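PDB 3DZ1: dihydrodipicolinate synthase from Rhodopseudomonas palustris, which probably catalyses the formation of 4-hydroxy-tetrahydrodipicolinate, a step of lysine biosynthesis, as a TIM-barrel lyase of the DapA family. Local coordinates for residues A[254-268]-A[285-299]. Numbering follows the deposited sequence.
Sequences YEHQQGVGLSVRKYV and ASLTDTAREEVDYLL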
loop_
_atom_site.group_PDB
_atom_site.type_symbol
_atom_site.label_atom_id
_atom_site.label_comp_id
_atom_site.label_asym_id
_atom_site.label_seq_id
_atom_site.Cartn_x
_atom_site.Cartn_y
_atom_site.Cartn_z
ATOM N N TYR A 254 17.070 -15.120 -12.056
ATOM C CA TYR A 254 17.943 -13.947 -11.982
ATOM C C TYR A 254 17.271 -12.777 -12.702
ATOM O O TYR A 254 17.305 -11.640 -12.228
ATOM C CB TYR A 254 19.309 -14.226 -12.625
ATOM C CG TYR A 254 20.374 -13.223 -12.222
ATOM C CD1 TYR A 254 21.230 -13.477 -11.152
ATOM C CD2 TYR A 254 20.491 -11.995 -12.881
ATOM C CE1 TYR A 254 22.179 -12.532 -10.745
ATOM C CE2 TYR A 254 21.430 -11.047 -12.481
ATOM C CZ TYR A 254 22.270 -11.320 -11.414
ATOM O OH TYR A 254 23.189 -10.377 -11.006
ATOM N N GLU A 255 16.653 -13.066 -13.845
ATOM C CA GLU A 255 15.971 -12.044 -14.638
ATOM C C GLU A 255 14.669 -11.610 -13.967
ATOM O O GLU A 255 14.155 -10.519 -14.227
ATOM C CB GLU A 255 15.660 -12.582 -16.039
ATOM C CG GLU A 255 15.197 -11.520 -17.022
ATOM C CD GLU A 255 14.626 -12.108 -18.302
ATOM O OE1 GLU A 255 15.348 -12.848 -18.996
ATOM O OE2 GLU A 255 13.451 -11.826 -18.615
ATOM N N HIS A 256 14.141 -12.483 -13.114
ATOM C CA HIS A 256 12.897 -12.227 -12.394
ATOM C C HIS A 256 13.123 -11.330 -11.178
ATOM O O HIS A 256 12.705 -11.651 -10.070
ATOM C CB HIS A 256 12.281 -13.559 -11.948
ATOM C CG HIS A 256 10.944 -13.424 -11.286
ATOM N ND1 HIS A 256 9.839 -12.915 -11.934
ATOM C CD2 HIS A 256 10.531 -13.749 -10.037
ATOM C CE1 HIS A 256 8.803 -12.932 -11.114
ATOM N NE2 HIS A 256 9.195 -13.432 -9.956
ATOM N N GLN A 257 13.813 -10.217 -11.384
ATOM C CA GLN A 257 14.063 -9.265 -10.310
ATOM C C GLN A 257 13.513 -7.922 -10.762
ATOM O O GLN A 257 13.787 -7.484 -11.875
ATOM C CB GLN A 257 15.564 -9.135 -10.033
ATOM C CG GLN A 257 16.164 -10.279 -9.251
ATOM C CD GLN A 257 17.649 -10.085 -9.008
ATOM O OE1 GLN A 257 18.461 -10.194 -9.930
ATOM N NE2 GLN A 257 18.011 -9.781 -7.768
ATOM N N GLN A 258 12.736 -7.271 -9.906
ATOM C CA GLN A 258 12.163 -5.975 -10.249
ATOM C C GLN A 258 13.243 -4.947 -10.567
ATOM O O GLN A 258 14.211 -4.802 -9.823
ATOM C CB GLN A 258 11.286 -5.473 -9.101
ATOM C CG GLN A 258 10.023 -6.293 -8.899
ATOM C CD GLN A 258 9.113 -6.257 -10.114
ATOM O OE1 GLN A 258 8.655 -5.192 -10.530
ATOM N NE2 GLN A 258 8.848 -7.425 -10.691
ATOM N N GLY A 259 13.075 -4.238 -11.680
ATOM C CA GLY A 259 14.044 -3.230 -12.077
ATOM C C GLY A 259 15.237 -3.806 -12.816
ATOM O O GLY A 259 15.507 -3.444 -13.968
ATOM N N VAL A 260 15.953 -4.710 -12.155
ATOM C CA VAL A 260 17.125 -5.350 -12.739
ATOM C C VAL A 260 16.726 -6.243 -13.912
ATOM O O VAL A 260 17.499 -6.437 -14.851
ATOM C CB VAL A 260 17.859 -6.217 -11.689
ATOM C CG1 VAL A 260 19.101 -6.843 -12.305
ATOM C CG2 VAL A 260 18.225 -5.375 -10.481
ATOM N N GLY A 261 15.508 -6.775 -13.847
ATOM C CA GLY A 261 15.002 -7.658 -14.881
ATOM C C GLY A 261 15.131 -7.157 -16.307
ATOM O O GLY A 261 15.582 -7.892 -17.186
ATOM N N LEU A 262 14.727 -5.913 -16.547
ATOM C CA LEU A 262 14.809 -5.340 -17.886
ATOM C C LEU A 262 16.263 -5.216 -18.321
ATOM O O LEU A 262 16.594 -5.438 -19.484
ATOM C CB LEU A 262 14.148 -3.960 -17.916
ATOM C CG LEU A 262 14.133 -3.261 -19.277
ATOM C CD1 LEU A 262 13.385 -4.117 -20.295
ATOM C CD2 LEU A 262 13.468 -1.903 -19.136
ATOM N N SER A 263 17.128 -4.854 -17.377
ATOM C CA SER A 263 18.548 -4.711 -17.666
ATOM C C SER A 263 19.137 -6.054 -18.057
ATOM O O SER A 263 19.998 -6.129 -18.935
ATOM C CB SER A 263 19.294 -4.163 -16.448
ATOM O OG SER A 263 18.855 -2.849 -16.154
ATOM N N VAL A 264 18.678 -7.116 -17.402
ATOM C CA VAL A 264 19.177 -8.451 -17.708
ATOM C C VAL A 264 18.716 -8.870 -19.099
ATOM O O VAL A 264 19.512 -9.359 -19.901
ATOM C CB VAL A 264 18.694 -9.491 -16.670
ATOM C CG1 VAL A 264 19.110 -10.897 -17.101
ATOM C CG2 VAL A 264 19.290 -9.172 -15.303
ATOM N N ARG A 265 17.429 -8.670 -19.376
ATOM C CA ARG A 265 16.846 -9.017 -20.674
ATOM C C ARG A 265 17.554 -8.330 -21.829
ATOM O O ARG A 265 17.981 -8.975 -22.784
ATOM C CB ARG A 265 15.376 -8.599 -20.749
ATOM C CG ARG A 265 14.419 -9.379 -19.881
ATOM C CD ARG A 265 13.014 -8.804 -20.025
ATOM N NE ARG A 265 12.043 -9.485 -19.178
ATOM C CZ ARG A 265 12.089 -9.508 -17.850
ATOM N NH1 ARG A 265 13.062 -8.888 -17.206
ATOM N NH2 ARG A 265 11.157 -10.152 -17.163
ATOM N N LYS A 266 17.642 -7.008 -21.755
ATOM C CA LYS A 266 18.275 -6.244 -22.818
ATOM C C LYS A 266 19.754 -6.559 -22.985
ATOM O O LYS A 266 20.270 -6.558 -24.103
ATOM C CB LYS A 266 18.049 -4.748 -22.591
ATOM C CG LYS A 266 16.618 -4.317 -22.935
ATOM C CD LYS A 266 16.480 -2.805 -23.013
ATOM C CE LYS A 266 15.209 -2.415 -23.748
ATOM N NZ LYS A 266 15.118 -0.945 -23.959
ATOM N N TYR A 267 20.435 -6.837 -21.878
ATOM C CA TYR A 267 21.849 -7.184 -21.930
ATOM C C TYR A 267 22.022 -8.481 -22.728
ATOM O O TYR A 267 22.864 -8.569 -23.619
ATOM C CB TYR A 267 22.397 -7.373 -20.512
ATOM C CG TYR A 267 23.786 -7.973 -20.461
ATOM C CD1 TYR A 267 24.895 -7.258 -20.911
ATOM C CD2 TYR A 267 23.990 -9.267 -19.980
ATOM C CE1 TYR A 267 26.176 -7.818 -20.885
ATOM C CE2 TYR A 267 25.263 -9.837 -19.950
ATOM C CZ TYR A 267 26.350 -9.108 -20.405
ATOM O OH TYR A 267 27.604 -9.669 -20.386
ATOM N N VAL A 268 21.214 -9.487 -22.414
ATOM C CA VAL A 268 21.305 -10.771 -23.103
ATOM C C VAL A 268 20.847 -10.705 -24.563
ATOM O O VAL A 268 21.490 -11.272 -25.447
ATOM C CB VAL A 268 20.485 -11.857 -22.366
ATOM C CG1 VAL A 268 20.539 -13.165 -23.141
ATOM C CG2 VAL A 268 21.042 -12.063 -20.959
ATOM N N ALA A 285 18.420 1.784 -14.829
ATOM C CA ALA A 285 19.860 1.618 -14.674
ATOM C C ALA A 285 20.343 0.308 -15.274
ATOM O O ALA A 285 19.661 -0.711 -15.186
ATOM C CB ALA A 285 20.239 1.686 -13.195
ATOM N N SER A 286 21.525 0.348 -15.882
ATOM C CA SER A 286 22.119 -0.833 -16.499
ATOM C C SER A 286 22.785 -1.728 -15.453
ATOM O O SER A 286 22.943 -1.340 -14.294
ATOM C CB SER A 286 23.147 -0.412 -17.550
ATOM O OG SER A 286 23.721 -1.546 -18.175
ATOM N N LEU A 287 23.173 -2.929 -15.866
ATOM C CA LEU A 287 23.818 -3.869 -14.958
ATOM C C LEU A 287 25.228 -3.429 -14.588
ATOM O O LEU A 287 25.954 -2.876 -15.417
ATOM C CB LEU A 287 23.895 -5.258 -15.596
ATOM C CG LEU A 287 22.596 -5.982 -15.948
ATOM C CD1 LEU A 287 22.929 -7.263 -16.698
ATOM C CD2 LEU A 287 21.806 -6.282 -14.683
ATOM N N THR A 288 25.611 -3.676 -13.338
ATOM C CA THR A 288 26.952 -3.351 -12.874
ATOM C C THR A 288 27.874 -4.369 -13.538
ATOM O O THR A 288 27.406 -5.375 -14.078
ATOM C CB THR A 288 27.087 -3.524 -11.352
ATOM O OG1 THR A 288 26.756 -4.873 -10.999
ATOM C CG2 THR A 288 26.161 -2.573 -10.612
ATOM N N ASP A 289 29.178 -4.114 -13.502
ATOM C CA ASP A 289 30.147 -5.037 -14.090
ATOM C C ASP A 289 29.988 -6.427 -13.469
ATOM O O ASP A 289 30.035 -7.443 -14.160
ATOM C CB ASP A 289 31.575 -4.530 -13.840
ATOM C CG ASP A 289 32.622 -5.333 -14.593
ATOM O OD1 ASP A 289 32.803 -5.090 -15.804
ATOM O OD2 ASP A 289 33.263 -6.212 -13.977
ATOM N N THR A 290 29.791 -6.466 -12.154
ATOM C CA THR A 290 29.632 -7.733 -11.446
ATOM C C THR A 290 28.361 -8.475 -11.852
ATOM O O THR A 290 28.397 -9.678 -12.091
ATOM C CB THR A 290 29.638 -7.504 -9.927
ATOM O OG1 THR A 290 30.923 -6.999 -9.541
ATOM C CG2 THR A 290 29.373 -8.796 -9.181
ATOM N N ALA A 291 27.242 -7.762 -11.926
ATOM C CA ALA A 291 25.983 -8.383 -12.321
ATOM C C ALA A 291 26.125 -8.972 -13.726
ATOM O O ALA A 291 25.622 -10.061 -14.006
ATOM C CB ALA A 291 24.852 -7.359 -12.282
ATOM N N ARG A 292 26.820 -8.255 -14.607
ATOM C CA ARG A 292 27.028 -8.739 -15.967
ATOM C C ARG A 292 27.807 -10.048 -15.938
ATOM O O ARG A 292 27.483 -10.980 -16.668
ATOM C CB ARG A 292 27.787 -7.706 -16.816
ATOM C CG ARG A 292 27.021 -6.414 -17.073
ATOM C CD ARG A 292 27.603 -5.648 -18.257
ATOM N NE ARG A 292 28.995 -5.242 -18.051
ATOM C CZ ARG A 292 29.368 -4.156 -17.381
ATOM N NH1 ARG A 292 28.454 -3.359 -16.845
ATOM N NH2 ARG A 292 30.656 -3.857 -17.257
ATOM N N GLU A 293 28.829 -10.119 -15.088
ATOM C CA GLU A 293 29.637 -11.331 -14.968
ATOM C C GLU A 293 28.770 -12.483 -14.464
ATOM O O GLU A 293 28.862 -13.608 -14.960
ATOM C CB GLU A 293 30.802 -11.103 -13.995
ATOM C CG GLU A 293 31.837 -12.231 -13.943
ATOM C CD GLU A 293 31.309 -13.515 -13.324
ATOM O OE1 GLU A 293 30.539 -13.428 -12.350
ATOM O OE2 GLU A 293 31.677 -14.614 -13.795
ATOM N N GLU A 294 27.932 -12.200 -13.473
ATOM C CA GLU A 294 27.056 -13.225 -12.912
ATOM C C GLU A 294 26.106 -13.753 -13.981
ATOM O O GLU A 294 25.873 -14.957 -14.066
ATOM C CB GLU A 294 26.272 -12.661 -11.721
ATOM C CG GLU A 294 27.180 -12.122 -10.613
ATOM C CD GLU A 294 26.418 -11.485 -9.471
ATOM O OE1 GLU A 294 25.430 -10.775 -9.740
ATOM O OE2 GLU A 294 26.818 -11.680 -8.303
ATOM N N VAL A 295 25.556 -12.852 -14.792
ATOM C CA VAL A 295 24.658 -13.261 -15.868
ATOM C C VAL A 295 25.460 -14.105 -16.859
ATOM O O VAL A 295 24.986 -15.136 -17.332
ATOM C CB VAL A 295 24.060 -12.042 -16.611
ATOM C CG1 VAL A 295 23.288 -12.509 -17.853
ATOM C CG2 VAL A 295 23.136 -11.270 -15.672
ATOM N N ASP A 296 26.674 -13.660 -17.171
ATOM C CA ASP A 296 27.536 -14.396 -18.093
ATOM C C ASP A 296 27.796 -15.800 -17.563
ATOM O O ASP A 296 27.834 -16.766 -18.327
ATOM C CB ASP A 296 28.882 -13.686 -18.283
ATOM C CG ASP A 296 28.766 -12.402 -19.083
ATOM O OD1 ASP A 296 27.722 -12.199 -19.737
ATOM O OD2 ASP A 296 29.728 -11.601 -19.068
ATOM N N TYR A 297 27.990 -15.912 -16.252
ATOM C CA TYR A 297 28.249 -17.211 -15.637
ATOM C C TYR A 297 27.059 -18.142 -15.854
ATOM O O TYR A 297 27.225 -19.301 -16.241
ATOM C CB TYR A 297 28.513 -17.051 -14.137
ATOM C CG TYR A 297 28.856 -18.349 -13.439
ATOM C CD1 TYR A 297 30.025 -19.044 -13.747
ATOM C CD2 TYR A 297 28.010 -18.886 -12.473
ATOM C CE1 TYR A 297 30.344 -20.245 -13.104
ATOM C CE2 TYR A 297 28.319 -20.084 -11.823
ATOM C CZ TYR A 297 29.485 -20.756 -12.142
ATOM O OH TYR A 297 29.790 -21.930 -11.492
ATOM N N LEU A 298 25.858 -17.635 -15.603
ATOM C CA LEU A 298 24.651 -18.433 -15.781
ATOM C C LEU A 298 24.512 -18.851 -17.242
ATOM O O LEU A 298 24.151 -19.993 -17.540
ATOM C CB LEU A 298 23.420 -17.639 -15.340
ATOM C CG LEU A 298 23.350 -17.287 -13.849
ATOM C CD1 LEU A 298 22.083 -16.495 -13.571
ATOM C CD2 LEU A 298 23.383 -18.561 -13.013
ATOM N N LEU A 299 24.799 -17.923 -18.147
ATOM C CA LEU A 299 24.722 -18.195 -19.578
ATOM C C LEU A 299 25.682 -19.308 -19.979
ATOM O O LEU A 299 25.342 -20.172 -20.795
ATOM C CB LEU A 299 25.050 -16.928 -20.379
ATOM C CG LEU A 299 24.001 -15.811 -20.378
ATOM C CD1 LEU A 299 24.566 -14.550 -21.042
ATOM C CD2 LEU A 299 22.752 -16.291 -21.111
#
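Val295 illustrates how one branched side chain can be shared by two helices: it packs as a knob into a hole lined by Tyr254 of helix 238-255 and by Val264, Tyr267 and Val268 of helix 260-271. The segments 260-268 and 289-299 cross at -60°. Its CG2 meets CE2 of Tyr254 at 3.6 Å, while its CG1 touches Val268. Tyr254 returns the arrangement, fitting among Ala291, Glu294, Val295 and Leu298. The Tyr254 hydroxyl donates to Glu294 OE1 at 2.6 Å, meeting it nearly along the C-O axis with ring and carboxylate planes 84° apart; Glu294 OE2 forms a salt bridge to Arg211 of the second subunit. Nearby, Leu287 CD2 wedges against Val260 CG1 (3.6 Å), Ser263 and Val264.

Tyr267 spans the tight and loose sides. Turning its ring away from its own N (chi1 170°), it reaches across helix 289-301 past Val295, whose CG1 lies at the ring edge; Leu287 CD1 packs on its CB. Its outer parts meet partly exposed residues: the OH donates to Asp296 OD1 at 2.6 Å on the syn side, and Arg292 lays its CG over one ring face. A leucine in place of Tyr267 would probably leave Asp296 without this donor and the Arg292 methylenes without their aromatic surface. Ala285 and Ser286 are exposed.

The contact joins helices that follow the last barrel strand: residues 285-288 lead into helix 289-301, which packs across helix 260-271 and the end of helix 238-255, where Leu298 also touches Pro250 and Leu251.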